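Local coordinates for protein cystalysin (Treponema denticola, PDB 1C7N) that belongs to the class I and II aminotransferase family and carries pyridoxal-5'-phosphate in a dimer of two like subunits, at residues Q25-G30 with I347-F353; L62-P67 with P272-Y278. One frame throughout, in Å; residues are numbered along the deposited sequence.

Interaction 1: residues Q25-G30 with I347-F353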
ATOM      1  N   GLN A  25      19.019  14.081  13.022  1.00 21.00           N
ATOM      2  CA  GLN A  25      18.921  14.910  14.214  1.00 21.19           C
ATOM      3  C   GLN A  25      20.282  15.187  14.836  1.00 20.27           C
ATOM      4  O   GLN A  25      20.523  16.273  15.359  1.00 21.27           O
ATOM      5  CB  GLN A  25      18.011  14.241  15.245  1.00 20.02           C
ATOM      6  CG  GLN A  25      16.536  14.438  14.970  1.00 21.81           C
ATOM      7  CD  GLN A  25      15.660  13.623  15.893  1.00 21.76           C
ATOM      8  OE1 GLN A  25      14.453  13.839  15.967  1.00 24.86           O
ATOM      9  NE2 GLN A  25      16.261  12.675  16.595  1.00 21.89           N
ATOM     10  N   ASN A  26      21.171  14.203  14.777  1.00 20.29           N
ATOM     11  CA  ASN A  26      22.498  14.358  15.350  1.00 20.38           C
ATOM     12  C   ASN A  26      23.533  13.652  14.482  1.00 21.07           C
ATOM     13  O   ASN A  26      23.851  12.486  14.707  1.00 20.03           O
ATOM     14  CB  ASN A  26      22.525  13.773  16.765  1.00 19.33           C
ATOM     15  CG  ASN A  26      23.832  14.042  17.484  1.00 20.11           C
ATOM     16  OD1 ASN A  26      24.849  14.331  16.855  1.00 20.42           O
ATOM     17  ND2 ASN A  26      23.813  13.938  18.809  1.00 18.03           N
ATOM     18  N   PRO A  27      24.066  14.354  13.466  1.00 22.21           N
ATOM     19  CA  PRO A  27      25.070  13.785  12.562  1.00 22.95           C
ATOM     20  C   PRO A  27      26.313  13.263  13.288  1.00 24.03           C
ATOM     21  O   PRO A  27      27.051  12.435  12.752  1.00 24.30           O
ATOM     22  CB  PRO A  27      25.393  14.952  11.633  1.00 23.53           C
ATOM     23  CG  PRO A  27      24.099  15.691  11.567  1.00 23.88           C
ATOM     24  CD  PRO A  27      23.658  15.696  13.012  1.00 22.80           C
ATOM     25  N   GLU A  28      26.535  13.746  14.509  1.00 24.33           N
ATOM     26  CA  GLU A  28      27.694  13.337  15.299  1.00 25.37           C
ATOM     27  C   GLU A  28      27.441  12.125  16.191  1.00 24.64           C
ATOM     28  O   GLU A  28      28.328  11.708  16.935  1.00 25.14           O
ATOM     29  CB  GLU A  28      28.173  14.500  16.174  1.00 27.21           C
ATOM     30  CG  GLU A  28      28.991  15.570  15.455  1.00 30.39           C
ATOM     31  CD  GLU A  28      28.320  16.090  14.204  1.00 32.13           C
ATOM     32  OE1 GLU A  28      28.507  15.480  13.129  1.00 34.00           O
ATOM     33  OE2 GLU A  28      27.598  17.106  14.293  1.00 33.65           O
ATOM     34  N   VAL A  29      26.240  11.556  16.121  1.00 24.03           N
ATOM     35  CA  VAL A  29      25.901  10.403  16.949  1.00 22.40           C
ATOM     36  C   VAL A  29      26.929   9.279  16.804  1.00 22.49           C
ATOM     37  O   VAL A  29      27.369   8.961  15.697  1.00 20.61           O
ATOM     38  CB  VAL A  29      24.493   9.860  16.596  1.00 22.45           C
ATOM     39  CG1 VAL A  29      24.475   9.314  15.179  1.00 22.73           C
ATOM     40  CG2 VAL A  29      24.088   8.789  17.582  1.00 21.67           C
ATOM     41  N   GLY A  30      27.312   8.684  17.929  1.00 21.93           N
ATOM     42  CA  GLY A  30      28.288   7.605  17.902  1.00 22.92           C
ATOM     43  C   GLY A  30      27.801   6.385  17.141  1.00 23.44           C
ATOM     44  O   GLY A  30      26.595   6.194  16.969  1.00 22.23           O
ATOM     45  N   ILE A 347      19.129  14.301  22.810  1.00 15.90           N
ATOM     46  CA  ILE A 347      19.781  14.086  21.523  1.00 16.71           C
ATOM     47  C   ILE A 347      21.277  14.380  21.491  1.00 18.08           C
ATOM     48  O   ILE A 347      22.050  13.592  20.958  1.00 18.25           O
ATOM     49  CB  ILE A 347      19.126  14.938  20.419  1.00 16.86           C
ATOM     50  CG1 ILE A 347      17.692  14.465  20.171  1.00 16.02           C
ATOM     51  CG2 ILE A 347      19.948  14.856  19.133  1.00 16.17           C
ATOM     52  CD1 ILE A 347      16.949  15.305  19.145  1.00 17.47           C
ATOM     53  N   HIS A 348      21.686  15.509  22.062  1.00 19.08           N
ATOM     54  CA  HIS A 348      23.089  15.894  22.011  1.00 19.18           C
ATOM     55  C   HIS A 348      23.967  15.601  23.218  1.00 19.10           C
ATOM     56  O   HIS A 348      25.180  15.464  23.069  1.00 19.23           O
ATOM     57  CB  HIS A 348      23.204  17.376  21.645  1.00 19.49           C
ATOM     58  CG  HIS A 348      22.621  17.711  20.305  1.00 20.40           C
ATOM     59  ND1 HIS A 348      21.304  18.083  20.135  1.00 20.79           N
ATOM     60  CD2 HIS A 348      23.168  17.693  19.066  1.00 20.21           C
ATOM     61  CE1 HIS A 348      21.065  18.280  18.851  1.00 20.25           C
ATOM     62  NE2 HIS A 348      22.179  18.049  18.180  1.00 20.62           N
ATOM     63  N   LYS A 349      23.381  15.513  24.407  1.00 19.13           N
ATOM     64  CA  LYS A 349      24.183  15.227  25.589  1.00 19.07           C
ATOM     65  C   LYS A 349      24.164  13.746  25.937  1.00 17.53           C
ATOM     66  O   LYS A 349      25.205  13.166  26.229  1.00 17.65           O
ATOM     67  CB  LYS A 349      23.697  16.044  26.790  1.00 19.92           C
ATOM     68  CG  LYS A 349      23.883  17.542  26.635  1.00 22.41           C
ATOM     69  CD  LYS A 349      25.346  17.898  26.402  1.00 24.59           C
ATOM     70  CE  LYS A 349      25.521  19.396  26.189  1.00 27.31           C
ATOM     71  NZ  LYS A 349      26.939  19.761  25.890  1.00 29.50           N
ATOM     72  N   ALA A 350      22.984  13.139  25.897  1.00 15.68           N
ATOM     73  CA  ALA A 350      22.839  11.723  26.226  1.00 14.88           C
ATOM     74  C   ALA A 350      22.843  10.818  24.997  1.00 15.26           C
ATOM     75  O   ALA A 350      23.034   9.610  25.111  1.00 15.47           O
ATOM     76  CB  ALA A 350      21.552  11.509  27.008  1.00 14.96           C
ATOM     77  N   GLN A 351      22.635  11.409  23.826  1.00 14.78           N
ATOM     78  CA  GLN A 351      22.572  10.646  22.586  1.00 15.64           C
ATOM     79  C   GLN A 351      21.616   9.480  22.760  1.00 16.19           C
ATOM     80  O   GLN A 351      21.882   8.347  22.342  1.00 15.97           O
ATOM     81  CB  GLN A 351      23.958  10.156  22.170  1.00 16.41           C
ATOM     82  CG  GLN A 351      24.750  11.211  21.429  1.00 18.13           C
ATOM     83  CD  GLN A 351      26.082  10.709  20.937  1.00 19.70           C
ATOM     84  OE1 GLN A 351      26.159   9.709  20.219  1.00 22.77           O
ATOM     85  NE2 GLN A 351      27.147  11.405  21.309  1.00 20.97           N
ATOM     86  N   ILE A 352      20.502   9.776  23.415  1.00 15.44           N
ATOM     87  CA  ILE A 352      19.459   8.793  23.637  1.00 16.76           C
ATOM     88  C   ILE A 352      18.281   9.375  22.861  1.00 16.77           C
ATOM     89  O   ILE A 352      17.858  10.513  23.097  1.00 17.06           O
ATOM     90  CB  ILE A 352      19.161   8.632  25.153  1.00 17.62           C
ATOM     91  CG1 ILE A 352      18.294   7.393  25.379  1.00 18.39           C
ATOM     92  CG2 ILE A 352      18.486   9.884  25.705  1.00 19.41           C
ATOM     93  CD1 ILE A 352      18.278   6.920  26.823  1.00 18.55           C
ATOM     94  N   PHE A 353      17.780   8.612  21.900  1.00 14.59           N
ATOM     95  CA  PHE A 353      16.693   9.096  21.066  1.00 14.27           C
ATOM     96  C   PHE A 353      15.340   8.503  21.391  1.00 13.33           C
ATOM     97  O   PHE A 353      14.992   7.417  20.938  1.00 13.99           O
ATOM     98  CB  PHE A 353      17.045   8.866  19.596  1.00 12.63           C
ATOM     99  CG  PHE A 353      18.306   9.556  19.181  1.00 12.18           C
ATOM    100  CD1 PHE A 353      19.544   9.052  19.560  1.00 12.03           C
ATOM    101  CD2 PHE A 353      18.256  10.748  18.464  1.00 12.24           C
ATOM    102  CE1 PHE A 353      20.720   9.728  19.237  1.00 13.28           C
ATOM    103  CE2 PHE A 353      19.416  11.429  18.138  1.00 11.73           C
ATOM    104  CZ  PHE A 353      20.652  10.923  18.522  1.00 12.74           C
TER
HETATM  105  O   HOH W   1      26.331  14.521  20.579  1.00 16.39           O
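Asn26, just past the end of helix 17-25, reaches to the last turn of helix 339-350, where its ND2 donates to the carbonyl O of Ile347 at 2.8 Å. The oxygen lies close to the amide plane of Asn26, but ND2 stands well above the carbonyl plane, and the N-H...O angle is only 146°. With CG anti to the backbone N (chi1 -173°), the amide is carried across to the helix while CB stays behind, against Ile347 CG2 and the edge of the Phe353 ring. This is the tight part of the contact: Asn26 CB sits 3.8 Å from Phe353 CZ, and Val29 CG2 reaches CE1 of the same ring. Gln25 is partly exposed, yet its extended chain brings NE2 to the ring edge, 3.3 Å from Phe353 CD2, the amide nearly coplanar with the ring. Both segments leave a helix here, in the part of this aminotransferase-like fold that carries the small antiparallel sheet 327-331/367-371/355-356. Asn26 opens a type I beta turn to Val29, and its OD1 takes a weak bond from Glu28 N; Gln351, with positive phi, follows the other helix. Beyond the turn, Gly30 N gives a nearly straight bond (172°) to Gln351 OE1, 2.8 Å away, so each segment sends one amide side chain to the other's backbone. Met22 and Val33 also pack on Phe353. Toward solvent the fit slackens. A water accepts from Asn26 ND2 and donates to His348 O, and the exposed His348 ring merely lies beside the asparagine, with CD2 3.8 Å from ND2.

Interaction 2: residues L62-P67 with P272-Y278. With PLP (pyridoxal-5'-phosphate), chain J.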
ATOM      1  N   LEU A  62       4.372 -13.172  -8.030  1.00 14.34           N
ATOM      2  CA  LEU A  62       4.093 -11.895  -7.381  1.00 14.31           C
ATOM      3  C   LEU A  62       3.133 -10.970  -8.137  1.00 13.96           C
ATOM      4  O   LEU A  62       3.382  -9.770  -8.257  1.00 14.80           O
ATOM      5  CB  LEU A  62       5.420 -11.179  -7.103  1.00 13.38           C
ATOM      6  CG  LEU A  62       6.467 -12.000  -6.334  1.00 12.90           C
ATOM      7  CD1 LEU A  62       7.794 -11.270  -6.340  1.00 12.77           C
ATOM      8  CD2 LEU A  62       5.998 -12.259  -4.897  1.00 11.26           C
ATOM      9  N   GLY A  63       2.025 -11.526  -8.623  1.00 13.66           N
ATOM     10  CA  GLY A  63       1.056 -10.735  -9.370  1.00 13.33           C
ATOM     11  C   GLY A  63      -0.028 -10.078  -8.532  1.00 13.69           C
ATOM     12  O   GLY A  63       0.138  -9.891  -7.325  1.00 14.21           O
ATOM     13  N   TYR A  64      -1.130  -9.703  -9.176  1.00 13.06           N
ATOM     14  CA  TYR A  64      -2.245  -9.072  -8.481  1.00 13.48           C
ATOM     15  C   TYR A  64      -2.813 -10.079  -7.493  1.00 13.59           C
ATOM     16  O   TYR A  64      -3.370 -11.113  -7.876  1.00 12.95           O
ATOM     17  CB  TYR A  64      -3.296  -8.609  -9.488  1.00 12.17           C
ATOM     18  CG  TYR A  64      -2.880  -7.345 -10.209  1.00 10.45           C
ATOM     19  CD1 TYR A  64      -2.847  -6.121  -9.539  1.00 11.45           C
ATOM     20  CD2 TYR A  64      -2.485  -7.376 -11.547  1.00 10.45           C
ATOM     21  CE1 TYR A  64      -2.428  -4.958 -10.183  1.00 10.64           C
ATOM     22  CE2 TYR A  64      -2.066  -6.221 -12.199  1.00 10.32           C
ATOM     23  CZ  TYR A  64      -2.038  -5.019 -11.513  1.00 10.68           C
ATOM     24  OH  TYR A  64      -1.617  -3.881 -12.164  1.00 11.07           O
ATOM     25  N   THR A  65      -2.665  -9.754  -6.213  1.00 13.31           N
ATOM     26  CA  THR A  65      -3.068 -10.649  -5.143  1.00 13.15           C
ATOM     27  C   THR A  65      -4.095 -10.111  -4.159  1.00 13.69           C
ATOM     28  O   THR A  65      -4.121  -8.919  -3.843  1.00 14.51           O
ATOM     29  CB  THR A  65      -1.816 -11.085  -4.355  1.00 13.25           C
ATOM     30  OG1 THR A  65      -0.831 -11.580  -5.276  1.00 11.02           O
ATOM     31  CG2 THR A  65      -2.165 -12.167  -3.332  1.00 11.53           C
ATOM     32  N   GLY A  66      -4.940 -11.017  -3.678  1.00 12.83           N
ATOM     33  CA  GLY A  66      -5.963 -10.673  -2.713  1.00 13.84           C
ATOM     34  C   GLY A  66      -5.933 -11.712  -1.606  1.00 13.78           C
ATOM     35  O   GLY A  66      -5.191 -12.692  -1.714  1.00 13.97           O
ATOM     36  N   PRO A  67      -6.725 -11.536  -0.538  1.00 14.38           N
ATOM     37  CA  PRO A  67      -6.773 -12.475   0.587  1.00 15.62           C
ATOM     38  C   PRO A  67      -7.498 -13.770   0.231  1.00 16.07           C
ATOM     39  O   PRO A  67      -8.543 -13.736  -0.405  1.00 16.38           O
ATOM     40  CB  PRO A  67      -7.549 -11.710   1.668  1.00 15.61           C
ATOM     41  CG  PRO A  67      -7.704 -10.295   1.124  1.00 18.52           C
ATOM     42  CD  PRO A  67      -7.712 -10.461  -0.360  1.00 15.14           C
ATOM     43  N   PRO A 272      -5.238  -3.421  -1.353  1.00 21.15           N
ATOM     44  CA  PRO A 272      -3.831  -3.837  -1.273  1.00 19.41           C
ATOM     45  C   PRO A 272      -3.618  -5.101  -2.106  1.00 18.50           C
ATOM     46  O   PRO A 272      -4.320  -6.097  -1.915  1.00 16.95           O
ATOM     47  CB  PRO A 272      -3.626  -4.119   0.218  1.00 20.14           C
ATOM     48  CG  PRO A 272      -4.727  -3.346   0.894  1.00 20.99           C
ATOM     49  CD  PRO A 272      -5.887  -3.526  -0.036  1.00 20.19           C
ATOM     50  N   PHE A 273      -2.658  -5.067  -3.025  1.00 17.45           N
ATOM     51  CA  PHE A 273      -2.372  -6.228  -3.867  1.00 18.29           C
ATOM     52  C   PHE A 273      -1.052  -6.881  -3.457  1.00 18.20           C
ATOM     53  O   PHE A 273      -0.545  -7.760  -4.154  1.00 18.70           O
ATOM     54  CB  PHE A 273      -2.277  -5.810  -5.343  1.00 18.09           C
ATOM     55  CG  PHE A 273      -3.519  -5.152  -5.877  1.00 18.33           C
ATOM     56  CD1 PHE A 273      -3.445  -3.907  -6.497  1.00 18.22           C
ATOM     57  CD2 PHE A 273      -4.759  -5.773  -5.769  1.00 18.47           C
ATOM     58  CE1 PHE A 273      -4.582  -3.290  -6.997  1.00 18.33           C
ATOM     59  CE2 PHE A 273      -5.906  -5.166  -6.267  1.00 18.54           C
ATOM     60  CZ  PHE A 273      -5.818  -3.919  -6.884  1.00 18.74           C
ATOM     61  N   THR A 274      -0.507  -6.454  -2.323  1.00 18.74           N
ATOM     62  CA  THR A 274       0.767  -6.961  -1.822  1.00 20.18           C
ATOM     63  C   THR A 274       0.727  -8.398  -1.320  1.00 20.41           C
ATOM     64  O   THR A 274       0.406  -8.653  -0.157  1.00 21.61           O
ATOM     65  CB  THR A 274       1.300  -6.068  -0.696  1.00 22.53           C
ATOM     66  OG1 THR A 274       2.324  -6.765   0.022  1.00 24.99           O
ATOM     67  CG2 THR A 274       0.180  -5.681   0.249  1.00 22.79           C
ATOM     68  N   THR A 275       1.087  -9.324  -2.206  1.00 18.95           N
ATOM     69  CA  THR A 275       1.094 -10.754  -1.918  1.00 18.56           C
ATOM     70  C   THR A 275       1.844 -11.181  -0.661  1.00 18.74           C
ATOM     71  O   THR A 275       1.373 -12.044   0.086  1.00 16.71           O
ATOM     72  CB  THR A 275       1.678 -11.544  -3.098  1.00 18.90           C
ATOM     73  OG1 THR A 275       1.703 -12.939  -2.775  1.00 18.85           O
ATOM     74  CG2 THR A 275       3.085 -11.075  -3.399  1.00 17.97           C
ATOM     75  N   LEU A 276       3.015 -10.595  -0.429  1.00 17.95           N
ATOM     76  CA  LEU A 276       3.798 -10.954   0.748  1.00 18.14           C
ATOM     77  C   LEU A 276       3.153 -10.437   2.027  1.00 18.21           C
ATOM     78  O   LEU A 276       3.326 -11.025   3.094  1.00 18.38           O
ATOM     79  CB  LEU A 276       5.225 -10.421   0.618  1.00 19.29           C
ATOM     80  CG  LEU A 276       5.971 -11.017  -0.580  1.00 20.74           C
ATOM     81  CD1 LEU A 276       7.353 -10.394  -0.698  1.00 20.17           C
ATOM     82  CD2 LEU A 276       6.063 -12.530  -0.418  1.00 18.82           C
ATOM     83  N   GLY A 277       2.410  -9.339   1.913  1.00 17.45           N
ATOM     84  CA  GLY A 277       1.738  -8.783   3.070  1.00 16.07           C
ATOM     85  C   GLY A 277       0.696  -9.762   3.585  1.00 15.44           C
ATOM     86  O   GLY A 277       0.594 -10.009   4.786  1.00 14.48           O
ATOM     87  N   TYR A 278      -0.086 -10.327   2.677  1.00 14.86           N
ATOM     88  CA  TYR A 278      -1.096 -11.291   3.082  1.00 15.81           C
ATOM     89  C   TYR A 278      -0.457 -12.521   3.717  1.00 15.48           C
ATOM     90  O   TYR A 278      -0.879 -12.955   4.785  1.00 16.38           O
ATOM     91  CB  TYR A 278      -1.957 -11.717   1.887  1.00 15.15           C
ATOM     92  CG  TYR A 278      -2.850 -10.615   1.371  1.00 15.41           C
ATOM     93  CD1 TYR A 278      -2.549  -9.941   0.189  1.00 14.99           C
ATOM     94  CD2 TYR A 278      -3.982 -10.219   2.082  1.00 15.58           C
ATOM     95  CE1 TYR A 278      -3.353  -8.900  -0.274  1.00 14.65           C
ATOM     96  CE2 TYR A 278      -4.790  -9.173   1.627  1.00 15.15           C
ATOM     97  CZ  TYR A 278      -4.469  -8.522   0.451  1.00 14.15           C
ATOM     98  OH  TYR A 278      -5.268  -7.501  -0.011  1.00 13.51           O
TER
HETATM   99  N1  PLP J 400      -1.792   1.663 -15.839  1.00 17.19           N
HETATM  100  C2  PLP J 400      -2.061   0.860 -16.959  1.00 17.50           C
HETATM  101  C2A PLP J 400      -2.342   1.625 -18.234  1.00 15.96           C
HETATM  102  C3  PLP J 400      -1.941  -0.591 -16.772  1.00 18.17           C
HETATM  103  O3  PLP J 400      -2.282  -1.300 -17.870  1.00 18.92           O
HETATM  104  C4  PLP J 400      -1.540  -1.104 -15.519  1.00 19.96           C
HETATM  105  C4A PLP J 400      -1.415  -2.549 -15.336  1.00 20.20           C
HETATM  106  C5  PLP J 400      -1.256  -0.134 -14.416  1.00 20.68           C
HETATM  107  C6  PLP J 400      -1.406   1.218 -14.608  1.00 18.35           C
HETATM  108  C5A PLP J 400      -0.637  -0.674 -13.120  1.00 22.49           C
HETATM  109  O4P PLP J 400      -1.307  -0.255 -11.974  1.00 26.68           O
HETATM  110  P   PLP J 400      -0.745  -0.712 -10.538  1.00 28.05           P
HETATM  111  O1P PLP J 400      -1.642   0.057  -9.628  1.00 25.63           O
HETATM  112  O2P PLP J 400       0.718  -0.284 -10.472  1.00 24.91           O
HETATM  113  O3P PLP J 400      -0.831  -2.166 -10.471  1.00 25.21           O
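Backbones come closest where Thr65 and Phe273 face each other, their CA atoms 4.7 Å apart. Phe273 CA directs its hydrogen at Thr65 O (CA...O 3.2 Å) in a CH...O contact, with no conventional hydrogen bond joining the segments. The Tyr64 ring turns its edge to one face of Phe273 in a T-shaped stack, planes at 88° and centroids 5.3 Å apart; Tyr64 CD1 is the atom over the face, set toward the rim. Thr65 lies against the first turn of helix 275-287. Its OG1, beside the backbone N (chi1 -52°), donates to Gly63 O at 2.8 Å and touches Thr275 CB, while CG2 packs along the start of the helix. Farther on, the Gly66-Pro67 peptide covers one face of Tyr278, the Gly66 C atom 4.0 Å above the ring centre. Tyr278 OH in turn donates to Pro272 O at 2.5 Å, tying the helix back to the loop before it, and Thr274 OG1 caps the helix by accepting from Gly277 N. Asp40 OD1 of the second subunit accepts a hydrogen bond from Tyr64 N. Tyr64 OH donates to phosphate oxygen O3P of pyridoxal-5'-phosphate, 2.5 Å away. The face of Phe273 thus meets the edge of a tyrosine that this subunit lends to its neighbour's cofactor site, where the hydroxyl's hydrogen bond would help to offset the phosphate's negative charge.

Overall arrangement
Interaction 1 and interaction 2 sit far apart in one chain, their centres 39 Å apart and their nearest atoms about 28 Å. Along the sequence, 62-67 and 272-278 both fall between 25-30 and 347-353, so interaction 2 falls within the span of chain that interaction 1 brings together. Each lies well out from the chain's centre, at about 25 Å and 24 Å, but their settings differ. Interaction 1 joins helix ends within its own subunit and meets no other chain; interaction 2 is buried at the dimer interface and reaches one pyridoxal-5'-phosphate directly, a cofactor also bound by Asn175, Val98 and Val99 of the second subunit, while the side chain of Pro272 is about 11 Å from another one.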